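Long-range contacts in alpha-glucosidase (Pseudoalteromonas sp. K8, PDB 5HQA), which hydrolyses alpha-glucosides as a family 97 glycoside hydrolase, with a calcium ion in the pocket where acarbose binds: residues A187-Y192 with E437-T442; Y192-L197 with W409-F414; P471-S476 with T591-R596. All blocks are in the same frame, centred on the assembly; numbering follows the deposited sequence.

Interaction 1: residues A187-Y192 with E437-T442. With CA (calcium ion), chain C; AC1 (4,6-dideoxy-4-{[(1S,4R,5S,6S)-4,5,6-trihydroxy-3-(hydroxymethyl)cyclohex-2-en-1-yl]amino}-alpha-D-glucopyranose), chain B.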
loop_
_atom_site.group_PDB
_atom_site.type_symbol
_atom_site.label_atom_id
_atom_site.label_comp_id
_atom_site.label_asym_id
_atom_site.label_seq_id
_atom_site.Cartn_x
_atom_site.Cartn_y
_atom_site.Cartn_z
ATOM N N ALA A 187 0.098 7.253 -10.241
ATOM C CA ALA A 187 1.446 7.306 -9.701
ATOM C C ALA A 187 1.874 8.753 -9.502
ATOM O O ALA A 187 1.515 9.632 -10.295
ATOM C CB ALA A 187 2.446 6.577 -10.623
ATOM N N ALA A 188 2.651 8.983 -8.437
ATOM C CA ALA A 188 3.213 10.295 -8.107
ATOM C C ALA A 188 2.105 11.317 -7.849
ATOM O O ALA A 188 2.031 12.377 -8.478
ATOM C CB ALA A 188 4.178 10.784 -9.202
ATOM N N LEU A 189 1.243 10.990 -6.887
ATOM C CA LEU A 189 0.131 11.874 -6.529
ATOM C C LEU A 189 0.681 12.986 -5.643
ATOM O O LEU A 189 0.845 12.808 -4.432
ATOM C CB LEU A 189 -0.978 11.089 -5.840
ATOM C CG LEU A 189 -2.158 11.888 -5.289
ATOM C CD1 LEU A 189 -2.826 12.746 -6.369
ATOM C CD2 LEU A 189 -3.168 10.924 -4.661
ATOM N N VAL A 190 0.988 14.127 -6.263
ATOM C CA VAL A 190 1.658 15.257 -5.625
ATOM C C VAL A 190 0.887 16.525 -5.962
ATOM O O VAL A 190 0.649 16.807 -7.142
ATOM C CB VAL A 190 3.116 15.399 -6.102
ATOM C CG1 VAL A 190 3.771 16.620 -5.457
ATOM C CG2 VAL A 190 3.903 14.136 -5.799
ATOM N N ASP A 191 0.510 17.291 -4.935
ATOM C CA ASP A 191 -0.185 18.574 -5.107
ATOM C C ASP A 191 -1.394 18.447 -6.037
ATOM O O ASP A 191 -1.595 19.247 -6.954
ATOM C CB ASP A 191 0.769 19.658 -5.618
ATOM C CG ASP A 191 0.132 21.040 -5.599
ATOM O OD1 ASP A 191 -0.664 21.296 -4.666
ATOM O OD2 ASP A 191 0.397 21.854 -6.518
ATOM N N TYR A 192 -2.212 17.432 -5.787
ATOM C CA TYR A 192 -3.352 17.150 -6.642
ATOM C C TYR A 192 -4.325 16.315 -5.827
ATOM O O TYR A 192 -3.977 15.790 -4.766
ATOM C CB TYR A 192 -2.903 16.422 -7.910
ATOM C CG TYR A 192 -3.795 16.553 -9.133
ATOM C CD1 TYR A 192 -3.654 17.630 -10.014
ATOM C CD2 TYR A 192 -4.736 15.564 -9.443
ATOM C CE1 TYR A 192 -4.447 17.732 -11.154
ATOM C CE2 TYR A 192 -5.531 15.655 -10.587
ATOM C CZ TYR A 192 -5.380 16.744 -11.431
ATOM O OH TYR A 192 -6.158 16.831 -12.561
ATOM N N GLU A 437 -4.598 5.240 8.162
ATOM C CA GLU A 437 -5.592 6.073 7.493
ATOM C C GLU A 437 -4.892 7.056 6.548
ATOM O O GLU A 437 -4.987 8.275 6.720
ATOM C CB GLU A 437 -6.488 6.807 8.484
ATOM C CG GLU A 437 -7.241 5.846 9.408
ATOM C CD GLU A 437 -6.335 5.257 10.481
ATOM O OE1 GLU A 437 -5.614 6.048 11.122
ATOM O OE2 GLU A 437 -6.305 4.010 10.656
ATOM N N PRO A 438 -4.178 6.545 5.537
ATOM C CA PRO A 438 -3.317 7.385 4.704
ATOM C C PRO A 438 -4.005 7.806 3.426
ATOM O O PRO A 438 -5.164 7.453 3.186
ATOM C CB PRO A 438 -2.171 6.431 4.373
ATOM C CG PRO A 438 -2.927 5.140 4.116
ATOM C CD PRO A 438 -4.081 5.134 5.129
ATOM N N ILE A 439 -3.274 8.533 2.586
ATOM C CA ILE A 439 -3.546 8.526 1.154
ATOM C C ILE A 439 -3.016 7.212 0.592
ATOM O O ILE A 439 -2.012 6.669 1.072
ATOM C CB ILE A 439 -2.896 9.746 0.465
ATOM C CG1 ILE A 439 -3.159 9.740 -1.045
ATOM C CG2 ILE A 439 -1.374 9.770 0.712
ATOM C CD1 ILE A 439 -4.622 9.969 -1.419
ATOM N N LYS A 440 -3.699 6.678 -0.417
ATOM C CA LYS A 440 -3.226 5.458 -1.062
ATOM C C LYS A 440 -1.801 5.641 -1.574
ATOM O O LYS A 440 -1.369 6.754 -1.899
ATOM C CB LYS A 440 -4.154 5.079 -2.213
ATOM C CG LYS A 440 -4.124 6.109 -3.352
ATOM C CD LYS A 440 -5.306 5.933 -4.305
ATOM C CE LYS A 440 -5.247 6.976 -5.415
ATOM N NZ LYS A 440 -6.389 6.874 -6.377
ATOM N N ASP A 441 -1.063 4.532 -1.608
ATOM C CA ASP A 441 0.311 4.523 -2.099
ATOM C C ASP A 441 0.309 4.772 -3.605
ATOM O O ASP A 441 -0.443 4.129 -4.344
ATOM C CB ASP A 441 0.950 3.168 -1.762
ATOM C CG ASP A 441 2.463 3.123 -2.008
ATOM O OD1 ASP A 441 2.972 3.886 -2.863
ATOM O OD2 ASP A 441 3.142 2.296 -1.338
ATOM N N THR A 442 1.110 5.739 -4.064
ATOM C CA THR A 442 1.252 5.973 -5.499
ATOM C C THR A 442 2.719 5.945 -5.918
ATOM O O THR A 442 3.078 6.514 -6.957
ATOM C CB THR A 442 0.582 7.288 -5.928
ATOM O OG1 THR A 442 1.187 8.398 -5.253
ATOM C CG2 THR A 442 -0.914 7.254 -5.577
HETATM CA CA CA C . -6.810 1.643 10.821
HETATM C C1 AC1 B . -11.700 2.898 13.670
HETATM O O2 AC1 B . -11.769 2.910 11.276
HETATM C C2 AC1 B . -10.899 3.133 12.398
HETATM C C4A AC1 B . -4.231 2.012 15.843
HETATM C C3 AC1 B . -9.681 2.250 12.337
HETATM O O3 AC1 B . -8.986 2.442 11.092
HETATM C C4 AC1 B . -8.792 2.523 13.521
HETATM N N4A AC1 B . -7.431 1.912 13.399
HETATM C C5 AC1 B . -9.607 1.902 14.645
HETATM O O5 AC1 B . -10.806 2.756 14.866
HETATM C C6 AC1 B . -8.879 1.754 15.945
HETATM C C1B AC1 B . -6.288 2.848 13.696
HETATM C C2B AC1 B . -4.834 2.069 13.439
HETATM O O2B AC1 B . -4.894 1.461 12.149
HETATM C C3B AC1 B . -4.544 1.169 14.479
HETATM O O3B AC1 B . -3.387 0.340 14.208
HETATM O O4 AC1 B . -4.066 1.128 16.935
HETATM C C5B AC1 B . -5.257 2.978 16.159
HETATM C C7B AC1 B . -6.310 3.420 15.000
HETATM C C6B AC1 B . -4.962 3.965 17.301
HETATM O O6B AC1 B . -4.032 4.890 16.834
#

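Interaction 2: residues Y192-L197 with W409-F414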
loop_
_atom_site.group_PDB
_atom_site.type_symbol
_atom_site.label_atom_id
_atom_site.label_comp_id
_atom_site.label_asym_id
_atom_site.label_seq_id
_atom_site.Cartn_x
_atom_site.Cartn_y
_atom_site.Cartn_z
ATOM N N TYR A 192 -2.212 17.432 -5.787
ATOM C CA TYR A 192 -3.352 17.150 -6.642
ATOM C C TYR A 192 -4.325 16.315 -5.827
ATOM O O TYR A 192 -3.977 15.790 -4.766
ATOM C CB TYR A 192 -2.903 16.422 -7.910
ATOM C CG TYR A 192 -3.795 16.553 -9.133
ATOM C CD1 TYR A 192 -3.654 17.630 -10.014
ATOM C CD2 TYR A 192 -4.736 15.564 -9.443
ATOM C CE1 TYR A 192 -4.447 17.732 -11.154
ATOM C CE2 TYR A 192 -5.531 15.655 -10.587
ATOM C CZ TYR A 192 -5.380 16.744 -11.431
ATOM O OH TYR A 192 -6.158 16.831 -12.561
ATOM N N ALA A 193 -5.554 16.219 -6.319
ATOM C CA ALA A 193 -6.593 15.438 -5.656
ATOM C C ALA A 193 -6.546 13.993 -6.137
ATOM O O ALA A 193 -6.312 13.732 -7.320
ATOM C CB ALA A 193 -7.973 16.038 -5.940
ATOM N N ALA A 194 -6.783 13.051 -5.221
ATOM C CA ALA A 194 -6.799 11.647 -5.615
ATOM C C ALA A 194 -7.926 11.378 -6.603
ATOM O O ALA A 194 -8.988 12.002 -6.559
ATOM C CB ALA A 194 -6.968 10.728 -4.402
ATOM N N MET A 195 -7.684 10.419 -7.492
ATOM C CA MET A 195 -8.673 9.976 -8.463
ATOM C C MET A 195 -9.462 8.799 -7.896
ATOM O O MET A 195 -8.885 7.792 -7.476
ATOM C CB MET A 195 -7.986 9.582 -9.768
ATOM C CG MET A 195 -8.925 9.075 -10.844
ATOM S SD MET A 195 -7.994 8.646 -12.345
ATOM C CE MET A 195 -7.091 7.173 -11.822
ATOM N N VAL A 196 -10.774 8.941 -7.882
ATOM C CA VAL A 196 -11.729 7.862 -7.696
ATOM C C VAL A 196 -12.314 7.560 -9.071
ATOM O O VAL A 196 -12.313 8.429 -9.947
ATOM C CB VAL A 196 -12.785 8.348 -6.676
ATOM C CG1 VAL A 196 -14.129 7.724 -6.887
ATOM C CG2 VAL A 196 -12.246 8.199 -5.243
ATOM N N LEU A 197 -12.782 6.331 -9.302
ATOM C CA LEU A 197 -13.342 5.979 -10.605
ATOM C C LEU A 197 -14.860 5.908 -10.513
ATOM O O LEU A 197 -15.404 5.180 -9.680
ATOM C CB LEU A 197 -12.786 4.651 -11.122
ATOM C CG LEU A 197 -11.278 4.679 -11.383
ATOM C CD1 LEU A 197 -10.783 3.313 -11.853
ATOM C CD2 LEU A 197 -10.934 5.786 -12.385
ATOM N N TRP A 409 -11.584 15.601 2.981
ATOM C CA TRP A 409 -11.348 14.194 2.699
ATOM C C TRP A 409 -9.889 13.829 2.936
ATOM O O TRP A 409 -8.982 14.641 2.717
ATOM C CB TRP A 409 -11.705 13.881 1.250
ATOM C CG TRP A 409 -13.169 13.951 0.963
ATOM C CD1 TRP A 409 -13.866 15.033 0.516
ATOM C CD2 TRP A 409 -14.120 12.885 1.101
ATOM N NE1 TRP A 409 -15.200 14.712 0.372
ATOM C CE2 TRP A 409 -15.383 13.399 0.727
ATOM C CE3 TRP A 409 -14.026 11.540 1.495
ATOM C CZ2 TRP A 409 -16.547 12.618 0.739
ATOM C CZ3 TRP A 409 -15.190 10.766 1.524
ATOM C CH2 TRP A 409 -16.431 11.311 1.151
ATOM N N HIS A 410 -9.665 12.576 3.355
ATOM C CA HIS A 410 -8.299 12.069 3.478
ATOM C C HIS A 410 -7.559 12.087 2.153
ATOM O O HIS A 410 -6.328 12.100 2.152
ATOM C CB HIS A 410 -8.282 10.629 4.000
ATOM C CG HIS A 410 -8.676 10.490 5.439
ATOM N ND1 HIS A 410 -9.971 10.666 5.878
ATOM C CD2 HIS A 410 -7.945 10.163 6.534
ATOM C CE1 HIS A 410 -10.017 10.470 7.186
ATOM N NE2 HIS A 410 -8.801 10.161 7.608
ATOM N N ASP A 411 -8.272 12.060 1.024
ATOM C CA ASP A 411 -7.611 11.914 -0.270
ATOM C C ASP A 411 -7.828 13.121 -1.187
ATOM O O ASP A 411 -7.615 13.025 -2.402
ATOM C CB ASP A 411 -8.036 10.601 -0.948
ATOM C CG ASP A 411 -9.548 10.446 -1.114
ATOM O OD1 ASP A 411 -10.320 10.803 -0.193
ATOM O OD2 ASP A 411 -9.967 9.911 -2.173
ATOM N N GLY A 412 -8.208 14.276 -0.631
ATOM C CA GLY A 412 -8.206 15.496 -1.413
ATOM C C GLY A 412 -6.813 16.117 -1.518
ATOM O O GLY A 412 -5.854 15.683 -0.877
ATOM N N GLN A 413 -6.711 17.157 -2.356
ATOM C CA GLN A 413 -5.441 17.869 -2.511
ATOM C C GLN A 413 -4.909 18.377 -1.171
ATOM O O GLN A 413 -3.704 18.299 -0.904
ATOM C CB GLN A 413 -5.612 19.033 -3.490
ATOM C CG GLN A 413 -4.374 19.911 -3.652
ATOM C CD GLN A 413 -4.633 21.089 -4.569
ATOM O OE1 GLN A 413 -5.762 21.570 -4.676
ATOM N NE2 GLN A 413 -3.590 21.554 -5.247
ATOM N N PHE A 414 -5.792 18.902 -0.315
ATOM C CA PHE A 414 -5.339 19.410 0.978
ATOM C C PHE A 414 -4.591 18.335 1.763
ATOM O O PHE A 414 -3.482 18.568 2.257
ATOM C CB PHE A 414 -6.518 19.931 1.805
ATOM C CG PHE A 414 -6.142 20.225 3.228
ATOM C CD1 PHE A 414 -5.450 21.393 3.546
ATOM C CD2 PHE A 414 -6.416 19.308 4.242
ATOM C CE1 PHE A 414 -5.064 21.653 4.857
ATOM C CE2 PHE A 414 -6.027 19.564 5.557
ATOM C CZ PHE A 414 -5.353 20.735 5.860
#

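Interaction 3: residues P471-S476 with T591-R596. With MG (magnesium ion), chain F.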
loop_
_atom_site.group_PDB
_atom_site.type_symbol
_atom_site.label_atom_id
_atom_site.label_comp_id
_atom_site.label_asym_id
_atom_site.label_seq_id
_atom_site.Cartn_x
_atom_site.Cartn_y
_atom_site.Cartn_z
ATOM N N PRO A 471 -12.633 -11.811 5.907
ATOM C CA PRO A 471 -12.993 -13.161 5.457
ATOM C C PRO A 471 -11.766 -13.929 4.998
ATOM O O PRO A 471 -10.709 -13.337 4.732
ATOM C CB PRO A 471 -13.948 -12.893 4.281
ATOM C CG PRO A 471 -13.431 -11.589 3.710
ATOM C CD PRO A 471 -13.010 -10.776 4.925
ATOM N N PRO A 472 -11.865 -15.254 4.903
ATOM C CA PRO A 472 -10.734 -16.046 4.395
ATOM C C PRO A 472 -10.139 -15.538 3.089
ATOM O O PRO A 472 -8.919 -15.632 2.906
ATOM C CB PRO A 472 -11.358 -17.433 4.232
ATOM C CG PRO A 472 -12.350 -17.483 5.365
ATOM C CD PRO A 472 -12.943 -16.107 5.441
ATOM N N GLU A 473 -10.949 -14.988 2.179
ATOM C CA GLU A 473 -10.425 -14.550 0.881
ATOM C C GLU A 473 -9.664 -13.224 0.944
ATOM O O GLU A 473 -9.101 -12.795 -0.076
ATOM C CB GLU A 473 -11.573 -14.420 -0.128
ATOM C CG GLU A 473 -12.474 -13.223 0.158
ATOM C CD GLU A 473 -13.641 -13.110 -0.814
ATOM O OE1 GLU A 473 -13.807 -14.001 -1.683
ATOM O OE2 GLU A 473 -14.398 -12.123 -0.695
ATOM N N HIS A 474 -9.628 -12.568 2.105
ATOM C CA HIS A 474 -9.159 -11.183 2.163
ATOM C C HIS A 474 -7.717 -11.039 1.666
ATOM O O HIS A 474 -7.414 -10.137 0.873
ATOM C CB HIS A 474 -9.294 -10.650 3.591
ATOM C CG HIS A 474 -9.016 -9.183 3.713
ATOM N ND1 HIS A 474 -9.705 -8.230 2.986
ATOM C CD2 HIS A 474 -8.118 -8.508 4.468
ATOM C CE1 HIS A 474 -9.241 -7.031 3.292
ATOM N NE2 HIS A 474 -8.281 -7.172 4.193
ATOM N N ILE A 475 -6.798 -11.894 2.139
ATOM C CA ILE A 475 -5.403 -11.742 1.722
ATOM C C ILE A 475 -5.276 -11.911 0.211
ATOM O O ILE A 475 -4.570 -11.144 -0.459
ATOM C CB ILE A 475 -4.482 -12.729 2.469
ATOM C CG1 ILE A 475 -4.645 -12.591 3.992
ATOM C CG2 ILE A 475 -3.026 -12.508 2.039
ATOM C CD1 ILE A 475 -4.404 -11.176 4.514
ATOM N N SER A 476 -5.953 -12.916 -0.354
ATOM C CA SER A 476 -5.848 -13.136 -1.790
ATOM C C SER A 476 -6.566 -12.057 -2.590
ATOM O O SER A 476 -6.359 -11.973 -3.804
ATOM C CB SER A 476 -6.382 -14.525 -2.148
ATOM O OG SER A 476 -7.779 -14.598 -1.914
ATOM N N THR A 591 -4.343 -19.244 0.698
ATOM C CA THR A 591 -5.555 -19.495 -0.058
ATOM C C THR A 591 -6.715 -18.726 0.576
ATOM O O THR A 591 -6.557 -18.027 1.580
ATOM C CB THR A 591 -5.850 -20.994 -0.123
ATOM O OG1 THR A 591 -6.991 -21.223 -0.963
ATOM C CG2 THR A 591 -6.117 -21.542 1.290
ATOM N N ASP A 592 -7.889 -18.866 -0.036
ATOM C CA ASP A 592 -9.118 -18.244 0.449
ATOM C C ASP A 592 -9.890 -19.235 1.317
ATOM O O ASP A 592 -9.281 -20.009 2.061
ATOM C CB ASP A 592 -9.967 -17.758 -0.736
ATOM C CG ASP A 592 -10.301 -18.886 -1.728
ATOM O OD1 ASP A 592 -9.935 -20.047 -1.451
ATOM O OD2 ASP A 592 -10.941 -18.612 -2.776
ATOM N N GLU A 593 -11.223 -19.251 1.218
ATOM C CA GLU A 593 -11.993 -20.170 2.054
ATOM C C GLU A 593 -11.838 -21.630 1.631
ATOM O O GLU A 593 -12.244 -22.523 2.388
ATOM C CB GLU A 593 -13.478 -19.779 2.047
ATOM C CG GLU A 593 -14.220 -20.106 0.736
ATOM C CD GLU A 593 -13.896 -19.137 -0.406
ATOM O OE1 GLU A 593 -13.302 -18.062 -0.153
ATOM O OE2 GLU A 593 -14.238 -19.458 -1.568
ATOM N N GLN A 594 -11.258 -21.900 0.462
ATOM C CA GLN A 594 -11.138 -23.258 -0.053
ATOM C C GLN A 594 -9.752 -23.826 0.230
ATOM O O GLN A 594 -8.742 -23.128 0.083
ATOM C CB GLN A 594 -11.392 -23.294 -1.563
ATOM C CG GLN A 594 -12.805 -22.924 -1.984
ATOM C CD GLN A 594 -13.052 -23.214 -3.456
ATOM O OE1 GLN A 594 -12.210 -23.806 -4.138
ATOM N NE2 GLN A 594 -14.212 -22.794 -3.954
ATOM N N ALA A 595 -9.706 -25.103 0.617
ATOM C CA ALA A 595 -8.442 -25.833 0.585
ATOM C C ALA A 595 -7.977 -25.958 -0.863
ATOM O O ALA A 595 -8.786 -26.173 -1.770
ATOM C CB ALA A 595 -8.604 -27.216 1.216
ATOM N N ARG A 596 -6.676 -25.798 -1.089
ATOM C CA ARG A 596 -6.135 -25.774 -2.446
ATOM C C ARG A 596 -4.811 -26.517 -2.495
ATOM O O ARG A 596 -3.992 -26.405 -1.580
ATOM C CB ARG A 596 -5.903 -24.339 -2.969
ATOM C CG ARG A 596 -7.170 -23.584 -3.308
ATOM C CD ARG A 596 -6.939 -22.164 -3.886
ATOM N NE ARG A 596 -8.215 -21.454 -3.802
ATOM C CZ ARG A 596 -9.180 -21.569 -4.704
ATOM N NH1 ARG A 596 -8.973 -22.330 -5.777
ATOM N NH2 ARG A 596 -10.341 -20.926 -4.551
HETATM MG MG MG F . -11.923 -17.132 -3.877
HETATM O O HOH W 1 -6.823 -15.134 1.278
HETATM O O HOH W 2 -13.037 -16.453 -2.322
HETATM O O HOH W 3 -13.696 -15.965 1.930
HETATM O O HOH W 4 -13.368 -18.616 -4.137
HETATM O O HOH W 5 -13.001 -15.839 -5.096
#

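Interaction 1: residues A187-Y192 with E437-T442
Thr442 meets Ala188 and Leu189 through two hydrogen bonds, one made by its backbone and one by its side chain. Ala188 N donates to Thr442 O over 2.9 Å, and the next amide, Leu189 N, donates to Thr442 OG1 over 3.1 Å. Both bonds are nearly straight (168°), so a single threonine takes up two consecutive amides. With OG1 between its own backbone N and carbonyl carbon (chi1 61°), the side chain is placed to accept from Leu189 N, while Thr442 O serves Ala188 N.

Leu189 carries the apolar half of the contact. Its CB lies 3.5 Å from Thr442 OG1 and 3.8 Å from Thr442 CG2. CG is anti to the backbone N, and from it CD2 reaches Ile439, touching Ile439 CD1 at 3.7 Å and Ile439 CG1 almost as closely. An alanine in place of Thr442 would probably leave Leu189 N without its acceptor and open a gap beside Leu189 CB, where OG1 and CG2 now pack.

At the other end of 437-442, Glu437 turns to the pocket: OE2 binds the calcium ion at 2.4 Å. O3, N4A and O2B of the acarbose-derived AC1 unit bind the same ion, and Glu154, Glu455 and Glu461 complete its shell.

The contact thus joins a loop following strand 181-187 to a loop between strands 432-435 and 451-454 of the parallel barrel sheet. Around it, Leu189 and Ile439 both pack on Val416 of helix 413-428, Leu189 also touches Pro227 of strand 224-234, and Ile439 rests against Trp451 of strand 451-454.

Interaction 2: residues Y192-L197 with W409-F414
Tyr192 and Ala194 meet Gln413 and Asp411 in a buried, largely backbone contact, set where the approach to strand 195-199 passes the start of helix 413-428. One hydrogen bond spans it: Ala194 N donates to Asp411 O over 2.9 Å, arriving almost in line with the carbonyl (C=O...N 172°). The methyl group of Ala194 follows the amide in. Its CB is only 3.1 Å from Asp411 O, a tight approach, and 3.6 Å from Asp411 CB.

With CG between the backbone N and the carbonyl carbon (chi1 55°), the Asp411 carboxylate starts out beside the Ala194 methyl. Its OD2 lies 3.8 Å from Ala194 CB and more loosely beside Val196 CG2, the side chains of Val196 and Asp411 crossing at about a right angle. The polar needs of OD2 are met by a hydrogen bond with Thr210.

Residues 409-412 form a type I beta turn, and Gly412 is the N-cap of helix 413-428, which runs between strands 405-408 and 432-435, the latter belonging to the parallel sheet of the TIM-barrel family domain. The partner strand, 195-199, pairs antiparallel with 167-168 and 204-209 in the region assigned to the N-terminal GH97 family.

Just past the cap, Gln413 CA directs its hydrogen at Tyr192 O (CA...O 3.4 Å), a buried carbonyl that has no conventional polar partner in the model. Gln413 CB packs 3.8 Å from Tyr192 C, while CG, anti to its backbone N, comes within 3.9 Å of Tyr192 N. The extended chain then carries the amide onward, and OE1 accepts from Lys219 N and Trp212 NE1.

Interaction 3: residues P471-S476 with T591-R596
Glu473 and Glu593 bring two carboxylates unusually close together, OE1 to OE1 at 4.4 Å, and water bound to a magnesium ion lies between them. Water 2 donates 2.6 Å to Glu473 OE1 and 2.7 Å to Glu593 OE1 while coordinating the metal. The charge of the magnesium ion probably offsets part of the repulsion between the two acids. Glu593 folds back at chi2 (-76°), and its two oxygens receive further waters: OE1 takes water 3, which also accepts from Glu473 N, and OE2 takes the metal-bound water 4.

Direct contact between the segments is mostly van der Waals packing. Glu473 CA sits 3.6 Å from Asp592 CB. Pro472 CB lies 3.5 Å from Glu593 N, a buried amide with no partner in the model, and the two side chains cross at about a right angle. Asp592 CA also points its hydrogen at Pro472 O (CA...O 3.6 Å). Away from the metal, water 1 joins the segments by donating to Pro472 O and Thr591 O and accepting from Ser476 N.

Asp592 binds the magnesium through OD2 at 2.1 Å, and its other oxygen is gripped from two faces. Gln594 N reaches OD1 from one side of the carboxylate plane and Arg596 NE from the other. Arg596 is bound side-on, its NH2 forming a salt bridge to OD2 at 3.0 Å, which would help to fix the rotation of the carboxylate.

The bond from Gln594 N to OD1 defines an Asx turn between strands 585-591 and 596-601. With Gly565 O, Asp566 OD1 and three waters, Asp592 completes a six-ligand magnesium site where the C-terminal beta domain meets the turn of residues 471-474.

In the fold
Interactions 1 and 2 form one continuous patch, their centres 8 Å apart, and along the chain the second is nested within the loop closed by the first. They share Tyr192 and touch directly: Ile439 CD1 packs 3.5 Å from Asp411 CB, and Asp191 OD1 probably accepts a hydrogen bond from Gln413 NE2 at 3.0 Å. Through Glu437, interaction 1 extends to the calcium ion and the bound inhibitor, whereas the side chain of Asp411 in interaction 2 stays about 14 Å from that ligand. Interaction 3 stands apart, its centre about 29 Å from that of interaction 1, and has its own metal, magnesium, at the junction with the C-terminal domain.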